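Local coordinates for CLIP-associating protein 2 (Mus musculus, PDB 3WOZ) that probably binds tubulin through this TOG domain, one of two distinct TOG domains of the protein that contribute differently to microtubule dynamics, at residues A[198-201]-A[207-210]; A[13-18]-A[48-53]; A[80-85]-A[121-126]. All coordinates share one frame; numbering follows the deposited sequence.

Contact 1: residues A[198-201]-A[207-210]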
loop_
_atom_site.group_PDB
_atom_site.type_symbol
_atom_site.label_atom_id
_atom_site.label_comp_id
_atom_site.label_asym_id
_atom_site.label_seq_id
_atom_site.Cartn_x
_atom_site.Cartn_y
_atom_site.Cartn_z
ATOM N N SER A 198 -5.647 11.703 13.034
ATOM C CA SER A 198 -5.519 10.321 13.499
ATOM C C SER A 198 -4.181 10.046 14.186
ATOM O O SER A 198 -4.148 9.383 15.220
ATOM C CB SER A 198 -5.765 9.325 12.360
ATOM O OG SER A 198 -4.970 9.626 11.226
ATOM N N LEU A 199 -3.090 10.559 13.620
ATOM C CA LEU A 199 -1.764 10.389 14.226
ATOM C C LEU A 199 -1.648 11.125 15.562
ATOM O O LEU A 199 -1.010 10.629 16.493
ATOM C CB LEU A 199 -0.650 10.826 13.269
ATOM C CG LEU A 199 -0.463 10.054 11.955
ATOM C CD1 LEU A 199 0.705 10.628 11.168
ATOM C CD2 LEU A 199 -0.271 8.555 12.179
ATOM N N PHE A 200 -2.277 12.296 15.652
ATOM C CA PHE A 200 -2.322 13.059 16.902
ATOM C C PHE A 200 -3.082 12.287 17.978
ATOM O O PHE A 200 -2.591 12.139 19.098
ATOM C CB PHE A 200 -2.954 14.438 16.676
ATOM C CG PHE A 200 -3.017 15.298 17.916
ATOM C CD1 PHE A 200 -1.895 16.002 18.353
ATOM C CD2 PHE A 200 -4.200 15.416 18.638
ATOM C CE1 PHE A 200 -1.950 16.798 19.496
ATOM C CE2 PHE A 200 -4.264 16.212 19.781
ATOM C CZ PHE A 200 -3.138 16.905 20.208
ATOM N N GLU A 201 -4.265 11.785 17.627
ATOM C CA GLU A 201 -5.101 11.029 18.561
ATOM C C GLU A 201 -4.529 9.653 18.904
ATOM O O GLU A 201 -4.837 9.099 19.962
ATOM C CB GLU A 201 -6.537 10.907 18.033
ATOM C CG GLU A 201 -7.354 12.195 18.157
ATOM C CD GLU A 201 -8.798 12.045 17.697
ATOM O OE1 GLU A 201 -9.277 12.939 16.969
ATOM O OE2 GLU A 201 -9.457 11.044 18.060
ATOM N N PHE A 207 3.491 12.922 19.071
ATOM C CA PHE A 207 3.137 13.840 17.989
ATOM C C PHE A 207 3.427 15.292 18.364
ATOM O O PHE A 207 3.770 16.100 17.501
ATOM C CB PHE A 207 1.668 13.692 17.581
ATOM C CG PHE A 207 1.339 14.355 16.271
ATOM C CD1 PHE A 207 0.876 15.667 16.234
ATOM C CD2 PHE A 207 1.503 13.671 15.072
ATOM C CE1 PHE A 207 0.579 16.282 15.025
ATOM C CE2 PHE A 207 1.210 14.281 13.857
ATOM C CZ PHE A 207 0.746 15.589 13.835
ATOM N N THR A 208 3.270 15.616 19.647
ATOM C CA THR A 208 3.595 16.948 20.159
ATOM C C THR A 208 5.100 17.204 20.028
ATOM O O THR A 208 5.522 18.302 19.656
ATOM C CB THR A 208 3.138 17.120 21.626
ATOM O OG1 THR A 208 1.808 16.604 21.777
ATOM C CG2 THR A 208 3.148 18.593 22.037
HETATM N N MSE A 209 5.892 16.170 20.315
HETATM C CA MSE A 209 7.345 16.205 20.183
HETATM C C MSE A 209 7.743 16.397 18.716
HETATM O O MSE A 209 8.663 17.160 18.407
HETATM C CB MSE A 209 7.938 14.903 20.727
HETATM C CG MSE A 209 9.155 15.073 21.623
HETATM SE SE MSE A 209 9.632 13.397 22.518
HETATM C CE MSE A 209 10.504 12.496 21.024
ATOM N N LEU A 210 7.035 15.694 17.828
ATOM C CA LEU A 210 7.203 15.800 16.375
ATOM C C LEU A 210 7.012 17.246 15.900
ATOM O O LEU A 210 7.877 17.798 15.222
ATOM C CB LEU A 210 6.200 14.864 15.675
ATOM C CG LEU A 210 6.206 14.445 14.191
ATOM C CD1 LEU A 210 6.315 15.617 13.213
ATOM C CD2 LEU A 210 7.265 13.396 13.883
#
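Phe200 and Phe207 meet where helix 186-202 gives way, after a very short turn, to helix 204-212, and the pair shows how two consecutive helices can be packed together largely through an aromatic pair. This joint lies near the C-terminal end of the all-helical HEAT-repeat array of the TOG domain. CD1 of Phe207 comes to the edge of the Phe200 ring, near its plane, 3.5 Å from CD1 of Phe200. The two planes stand at 88° to one another, with centroids 5.9 Å apart.

The Phe207 ring also leans on the backbone of its partner: CA of Phe200 sits 3.9 Å above one face, offset toward the rim. Further round the same ring, CB of Leu199 comes within 4.0 Å of CE2 of Phe207. One phenylalanine thus spans two successive residues of the preceding helix. Its CG stands opposite the backbone N (chi1 -166°), which carries the ring from a CB already directed at helix 186-202 across to that surface.

Beyond this apolar shell, Thr208 comes no nearer than a loose 4.4 Å, from its OG1 to CE1 of Phe200. That hydroxyl is hydrogen-bonded to the carbonyl oxygen of Thr204, one turn earlier. Thr204 also uses its own OG1 to bond the carbonyl oxygen of Phe200, so a polar tie across the bend is made by the first residue of helix 204-212, next to the aromatic pair.

Both phenylalanines also touch Leu226 of helix 216-226, and Phe207 reaches Phe163 in a loop. Ser198 of helix 186-202 packs against Glu152 and Ala155 of helix 141-155; from helix 204-212, Leu210 rests on Arg170 and Val173 of helix 167-179.

Contact 2: residues A[13-18]-A[48-53]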
loop_
_atom_site.group_PDB
_atom_site.type_symbol
_atom_site.label_atom_id
_atom_site.label_comp_id
_atom_site.label_asym_id
_atom_site.label_seq_id
_atom_site.Cartn_x
_atom_site.Cartn_y
_atom_site.Cartn_z
ATOM N N ARG A 13 3.518 -20.180 -17.092
ATOM C CA ARG A 13 2.357 -19.637 -17.797
ATOM C C ARG A 13 2.028 -18.208 -17.349
ATOM O O ARG A 13 1.629 -17.379 -18.165
ATOM C CB ARG A 13 1.142 -20.556 -17.630
ATOM C CG ARG A 13 1.268 -21.900 -18.337
ATOM C CD ARG A 13 0.133 -22.840 -17.957
ATOM N NE ARG A 13 0.193 -24.083 -18.725
ATOM C CZ ARG A 13 -0.741 -25.035 -18.716
ATOM N NH1 ARG A 13 -1.834 -24.909 -17.969
ATOM N NH2 ARG A 13 -0.580 -26.124 -19.463
ATOM N N CYS A 14 2.216 -17.926 -16.060
ATOM C CA CYS A 14 2.044 -16.575 -15.520
ATOM C C CYS A 14 3.082 -15.593 -16.062
ATOM O O CYS A 14 2.796 -14.401 -16.204
ATOM C CB CYS A 14 2.114 -16.589 -13.993
ATOM S SG CYS A 14 0.767 -17.457 -13.190
ATOM N N ALA A 15 4.281 -16.098 -16.349
ATOM C CA ALA A 15 5.381 -15.281 -16.855
ATOM C C ALA A 15 5.372 -15.139 -18.381
ATOM O O ALA A 15 6.205 -14.426 -18.945
ATOM C CB ALA A 15 6.721 -15.842 -16.380
ATOM N N SER A 16 4.430 -15.811 -19.039
ATOM C CA SER A 16 4.327 -15.795 -20.499
ATOM C C SER A 16 4.040 -14.407 -21.061
ATOM O O SER A 16 3.298 -13.628 -20.467
ATOM C CB SER A 16 3.243 -16.765 -20.970
ATOM O OG SER A 16 3.075 -16.698 -22.377
ATOM N N SER A 17 4.626 -14.115 -22.221
ATOM C CA SER A 17 4.370 -12.860 -22.917
ATOM C C SER A 17 3.008 -12.894 -23.617
ATOM O O SER A 17 2.540 -11.873 -24.120
ATOM C CB SER A 17 5.492 -12.556 -23.918
ATOM O OG SER A 17 5.440 -13.438 -25.026
ATOM N N ASN A 18 2.388 -14.073 -23.637
ATOM C CA ASN A 18 1.044 -14.263 -24.186
ATOM C C ASN A 18 -0.034 -14.164 -23.103
ATOM O O ASN A 18 0.009 -14.895 -22.107
ATOM C CB ASN A 18 0.956 -15.618 -24.900
ATOM C CG ASN A 18 -0.425 -15.899 -25.471
ATOM O OD1 ASN A 18 -1.207 -14.983 -25.731
ATOM N ND2 ASN A 18 -0.726 -17.172 -25.677
ATOM N N CYS A 48 6.750 -13.855 -6.520
ATOM C CA CYS A 48 6.799 -12.447 -6.143
ATOM C C CYS A 48 7.376 -11.580 -7.258
ATOM O O CYS A 48 6.929 -10.454 -7.463
ATOM C CB CYS A 48 7.597 -12.253 -4.861
ATOM S SG CYS A 48 6.720 -12.825 -3.414
ATOM N N GLU A 49 8.359 -12.123 -7.971
ATOM C CA GLU A 49 8.985 -11.427 -9.096
ATOM C C GLU A 49 8.036 -11.325 -10.288
ATOM O O GLU A 49 7.986 -10.293 -10.964
ATOM C CB GLU A 49 10.301 -12.108 -9.484
ATOM C CG GLU A 49 11.397 -11.927 -8.431
ATOM C CD GLU A 49 12.589 -12.853 -8.623
ATOM O OE1 GLU A 49 12.583 -13.671 -9.573
ATOM O OE2 GLU A 49 13.536 -12.762 -7.814
ATOM N N ILE A 50 7.281 -12.397 -10.528
ATOM C CA ILE A 50 6.225 -12.416 -11.540
ATOM C C ILE A 50 5.108 -11.420 -11.206
ATOM O O ILE A 50 4.640 -10.689 -12.080
ATOM C CB ILE A 50 5.634 -13.838 -11.705
ATOM C CG1 ILE A 50 6.655 -14.760 -12.388
ATOM C CG2 ILE A 50 4.321 -13.802 -12.501
ATOM C CD1 ILE A 50 6.336 -16.252 -12.273
ATOM N N PHE A 51 4.699 -11.391 -9.939
ATOM C CA PHE A 51 3.623 -10.510 -9.496
ATOM C C PHE A 51 4.017 -9.036 -9.546
ATOM O O PHE A 51 3.187 -8.184 -9.861
ATOM C CB PHE A 51 3.141 -10.895 -8.091
ATOM C CG PHE A 51 2.077 -11.965 -8.073
ATOM C CD1 PHE A 51 1.549 -12.480 -9.255
ATOM C CD2 PHE A 51 1.571 -12.428 -6.862
ATOM C CE1 PHE A 51 0.553 -13.452 -9.229
ATOM C CE2 PHE A 51 0.575 -13.394 -6.830
ATOM C CZ PHE A 51 0.064 -13.905 -8.018
ATOM N N THR A 52 5.282 -8.751 -9.229
ATOM C CA THR A 52 5.843 -7.406 -9.333
ATOM C C THR A 52 5.657 -6.851 -10.747
ATOM O O THR A 52 5.221 -5.711 -10.917
ATOM C CB THR A 52 7.344 -7.388 -8.943
ATOM O OG1 THR A 52 7.490 -7.828 -7.589
ATOM C CG2 THR A 52 7.940 -5.981 -9.075
ATOM N N ARG A 53 5.970 -7.677 -11.746
ATOM C CA ARG A 53 5.807 -7.307 -13.152
ATOM C C ARG A 53 4.334 -7.264 -13.558
ATOM O O ARG A 53 3.933 -6.441 -14.388
ATOM C CB ARG A 53 6.577 -8.272 -14.058
ATOM C CG ARG A 53 8.090 -8.236 -13.871
ATOM C CD ARG A 53 8.805 -8.892 -15.044
ATOM N NE ARG A 53 8.303 -10.237 -15.306
ATOM C CZ ARG A 53 8.767 -11.336 -14.721
ATOM N NH1 ARG A 53 9.747 -11.255 -13.830
ATOM N NH2 ARG A 53 8.247 -12.516 -15.025
#
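Ile50 points from helix 41-54 at the end of helix 7-14, where the two pack near the N-terminal end of the HEAT-repeat array, and divides its two branches between neighbouring residues. Its CG2, set opposite the backbone N, lies 3.9 Å from CB of Cys14. The other branch serves Ala15, whose CB is 4.1 Å from CG1 of Ile50 and about as far from CD1. The Ala15 methyl has a second neighbour in Arg53, one turn beyond Ile50: it meets the edge of the guanidinium, in plane, 3.9 Å from NH2. A bend at chi3 (-53°) folds the Arg53 chain back, so that one face of the guanidinium lies over CA of Ile50 in the conformer described. Replacing Ile50 with an alanine would probably open a gap beside Cys14 and Ala15, leaving mainly the Arg53 touch.

Past Ala15 the chain turns through Ser16, whose OG accepts from the backbone N of Asn18 at 3.0 Å, an ST turn; Asn18 OD1 then N-caps helix 19-34 through a weak bond to Ser20 N. Phe51 fills the interior between Leu26 and Leu29 of helix 19-34 and Phe66, Leu70 and Phe73 of helix 60-77, making edge-to-face pairs with both phenylalanines.

Contact 3: residues A[80-85]-A[121-126]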
loop_
_atom_site.group_PDB
_atom_site.type_symbol
_atom_site.label_atom_id
_atom_site.label_comp_id
_atom_site.label_asym_id
_atom_site.label_seq_id
_atom_site.Cartn_x
_atom_site.Cartn_y
_atom_site.Cartn_z
ATOM N N ASP A 80 5.393 -15.206 5.166
ATOM C CA ASP A 80 6.628 -15.303 4.395
ATOM C C ASP A 80 6.802 -14.175 3.370
ATOM O O ASP A 80 7.659 -14.263 2.492
ATOM C CB ASP A 80 6.691 -16.668 3.703
ATOM C CG ASP A 80 6.704 -17.823 4.691
ATOM O OD1 ASP A 80 7.724 -18.002 5.399
ATOM O OD2 ASP A 80 5.693 -18.556 4.757
ATOM N N LEU A 81 6.008 -13.113 3.504
ATOM C CA LEU A 81 5.960 -12.041 2.501
ATOM C C LEU A 81 6.436 -10.673 2.994
ATOM O O LEU A 81 6.238 -9.662 2.314
ATOM C CB LEU A 81 4.539 -11.914 1.928
ATOM C CG LEU A 81 4.064 -12.986 0.945
ATOM C CD1 LEU A 81 2.567 -12.863 0.700
ATOM C CD2 LEU A 81 4.834 -12.912 -0.371
ATOM N N GLN A 82 7.073 -10.636 4.160
ATOM C CA GLN A 82 7.486 -9.363 4.758
ATOM C C GLN A 82 8.514 -8.586 3.926
ATOM O O GLN A 82 8.491 -7.351 3.898
ATOM C CB GLN A 82 7.963 -9.561 6.200
ATOM C CG GLN A 82 6.796 -9.705 7.179
ATOM C CD GLN A 82 7.223 -9.993 8.610
ATOM O OE1 GLN A 82 8.331 -9.653 9.032
ATOM N NE2 GLN A 82 6.332 -10.617 9.370
ATOM N N ASP A 83 9.393 -9.313 3.241
ATOM C CA ASP A 83 10.411 -8.697 2.391
ATOM C C ASP A 83 9.840 -8.208 1.061
ATOM O O ASP A 83 10.468 -7.400 0.376
ATOM C CB ASP A 83 11.571 -9.668 2.142
ATOM C CG ASP A 83 12.347 -9.990 3.407
ATOM O OD1 ASP A 83 12.705 -11.169 3.592
ATOM O OD2 ASP A 83 12.601 -9.074 4.219
ATOM N N TRP A 84 8.653 -8.697 0.705
ATOM C CA TRP A 84 7.973 -8.284 -0.521
ATOM C C TRP A 84 6.935 -7.197 -0.245
ATOM O O TRP A 84 6.356 -6.625 -1.178
ATOM C CB TRP A 84 7.321 -9.495 -1.208
ATOM C CG TRP A 84 6.798 -9.200 -2.595
ATOM C CD1 TRP A 84 7.528 -8.795 -3.675
ATOM C CD2 TRP A 84 5.435 -9.284 -3.041
ATOM N NE1 TRP A 84 6.707 -8.621 -4.765
ATOM C CE2 TRP A 84 5.418 -8.915 -4.403
ATOM C CE3 TRP A 84 4.228 -9.639 -2.419
ATOM C CZ2 TRP A 84 4.240 -8.889 -5.160
ATOM C CZ3 TRP A 84 3.061 -9.613 -3.168
ATOM C CH2 TRP A 84 3.077 -9.242 -4.527
ATOM N N LEU A 85 6.714 -6.906 1.037
ATOM C CA LEU A 85 5.655 -5.995 1.455
ATOM C C LEU A 85 5.791 -4.582 0.878
ATOM O O LEU A 85 4.787 -3.979 0.488
ATOM C CB LEU A 85 5.525 -5.957 2.988
ATOM C CG LEU A 85 4.460 -5.028 3.593
ATOM C CD1 LEU A 85 3.046 -5.346 3.083
ATOM C CD2 LEU A 85 4.505 -5.039 5.120
ATOM N N ASN A 121 1.725 -3.858 11.814
ATOM C CA ASN A 121 1.399 -2.450 11.607
ATOM C C ASN A 121 2.624 -1.536 11.483
ATOM O O ASN A 121 2.666 -0.669 10.607
ATOM C CB ASN A 121 0.463 -1.945 12.711
ATOM C CG ASN A 121 -0.947 -2.526 12.608
ATOM O OD1 ASN A 121 -1.460 -2.771 11.512
ATOM N ND2 ASN A 121 -1.586 -2.726 13.759
ATOM N N ASP A 122 3.610 -1.727 12.363
ATOM C CA ASP A 122 4.822 -0.902 12.349
ATOM C C ASP A 122 5.534 -0.981 11.000
ATOM O O ASP A 122 5.890 0.052 10.426
ATOM C CB ASP A 122 5.770 -1.253 13.515
ATOM C CG ASP A 122 6.228 -2.708 13.503
ATOM O OD1 ASP A 122 5.519 -3.582 12.946
ATOM O OD2 ASP A 122 7.308 -2.982 14.072
ATOM N N LEU A 123 5.699 -2.202 10.492
ATOM C CA LEU A 123 6.318 -2.447 9.182
ATOM C C LEU A 123 5.560 -1.769 8.032
ATOM O O LEU A 123 6.176 -1.151 7.151
ATOM C CB LEU A 123 6.439 -3.951 8.903
ATOM C CG LEU A 123 7.305 -4.867 9.783
ATOM C CD1 LEU A 123 7.295 -6.264 9.192
ATOM C CD2 LEU A 123 8.747 -4.379 9.934
ATOM N N GLN A 124 4.232 -1.891 8.041
ATOM C CA GLN A 124 3.381 -1.197 7.071
ATOM C C GLN A 124 3.585 0.308 7.172
ATOM O O GLN A 124 3.754 0.987 6.162
ATOM C CB GLN A 124 1.904 -1.486 7.326
ATOM C CG GLN A 124 1.451 -2.908 7.105
ATOM C CD GLN A 124 -0.056 -3.008 7.186
ATOM O OE1 GLN A 124 -0.605 -3.714 8.031
ATOM N NE2 GLN A 124 -0.735 -2.261 6.329
ATOM N N PHE A 125 3.551 0.820 8.400
ATOM C CA PHE A 125 3.661 2.257 8.647
ATOM C C PHE A 125 4.994 2.826 8.166
ATOM O O PHE A 125 5.037 3.922 7.602
ATOM C CB PHE A 125 3.450 2.573 10.129
ATOM C CG PHE A 125 3.357 4.045 10.428
ATOM C CD1 PHE A 125 4.442 4.725 10.978
ATOM C CD2 PHE A 125 2.192 4.754 10.142
ATOM C CE1 PHE A 125 4.362 6.090 11.255
ATOM C CE2 PHE A 125 2.102 6.120 10.414
ATOM C CZ PHE A 125 3.190 6.791 10.969
ATOM N N ASN A 126 6.070 2.071 8.384
ATOM C CA ASN A 126 7.411 2.506 8.004
ATOM C C ASN A 126 7.565 2.599 6.493
ATOM O O ASN A 126 8.200 3.524 5.986
ATOM C CB ASN A 126 8.480 1.591 8.611
ATOM C CG ASN A 126 8.545 1.686 10.132
ATOM O OD1 ASN A 126 9.066 0.787 10.792
ATOM N ND2 ASN A 126 8.011 2.769 10.694
#
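The turn leading into helix 85-96 approaches the first turns of helix 121-133 most closely at Leu85 and Gln124, whose CA atoms are 7.7 Å apart, with Gln82 and Leu123 paired at 8.3 Å. Such packing between successive helical layers is what builds the elongated HEAT-repeat array of a TOG domain. Residues 82-84 have helical backbone angles without the regular bonds, although Trp84 N does bond Leu81 O at 3.1 Å.

Leu85 supplies the buried part of the contact. Its CD2 stands 4.2 Å from CG of Gln124 and 4.4 Å from CB of Leu123, touching the aliphatic base of both side chains; Leu85 also touches Phe119 in a loop. Helix 141-155 also packs on helix 121-133, Leu154 touching Asn121, Gln124 and Phe125.

Nearer the surface, Gln82 and Leu123 cross at about a right angle. The Gln82 chain runs extended beyond CG (chi2 176°), which brings its amide out to the leucine; the meeting is one of van der Waals contact, with the polar group against a methyl. Leu123 CD1 sits over one face of the Gln82 amide, 3.8 Å from its CD and 3.5 Å from its OE1.

In the fold
Each contact mixes buried with exposed residues: Phe207, Ile50 and Leu85 lie inside, Thr208, Arg53 and Gln82 at the surface. None shares a helix or loop with another: contact 1 joins helices 186-202 and 204-212, contact 2 helices 7-14 and 41-54, contact 3 the loop before helix 85-96 and helix 121-133. Contacts 1 and 2 lie on opposite sides of the chain's centre, contact 3 nearer the middle. Contact 1 relies on aromatic rings; the others use aliphatic groups, edged by an arginine or a glutamine. Contact 3 touches both neighbours: Phe125 CE2 packs 3.8 Å from Leu199 CD2 of contact 1, while toward contact 2 packing is joined by a probable hydrogen bond between Trp84 NE1 and Thr52 OG1.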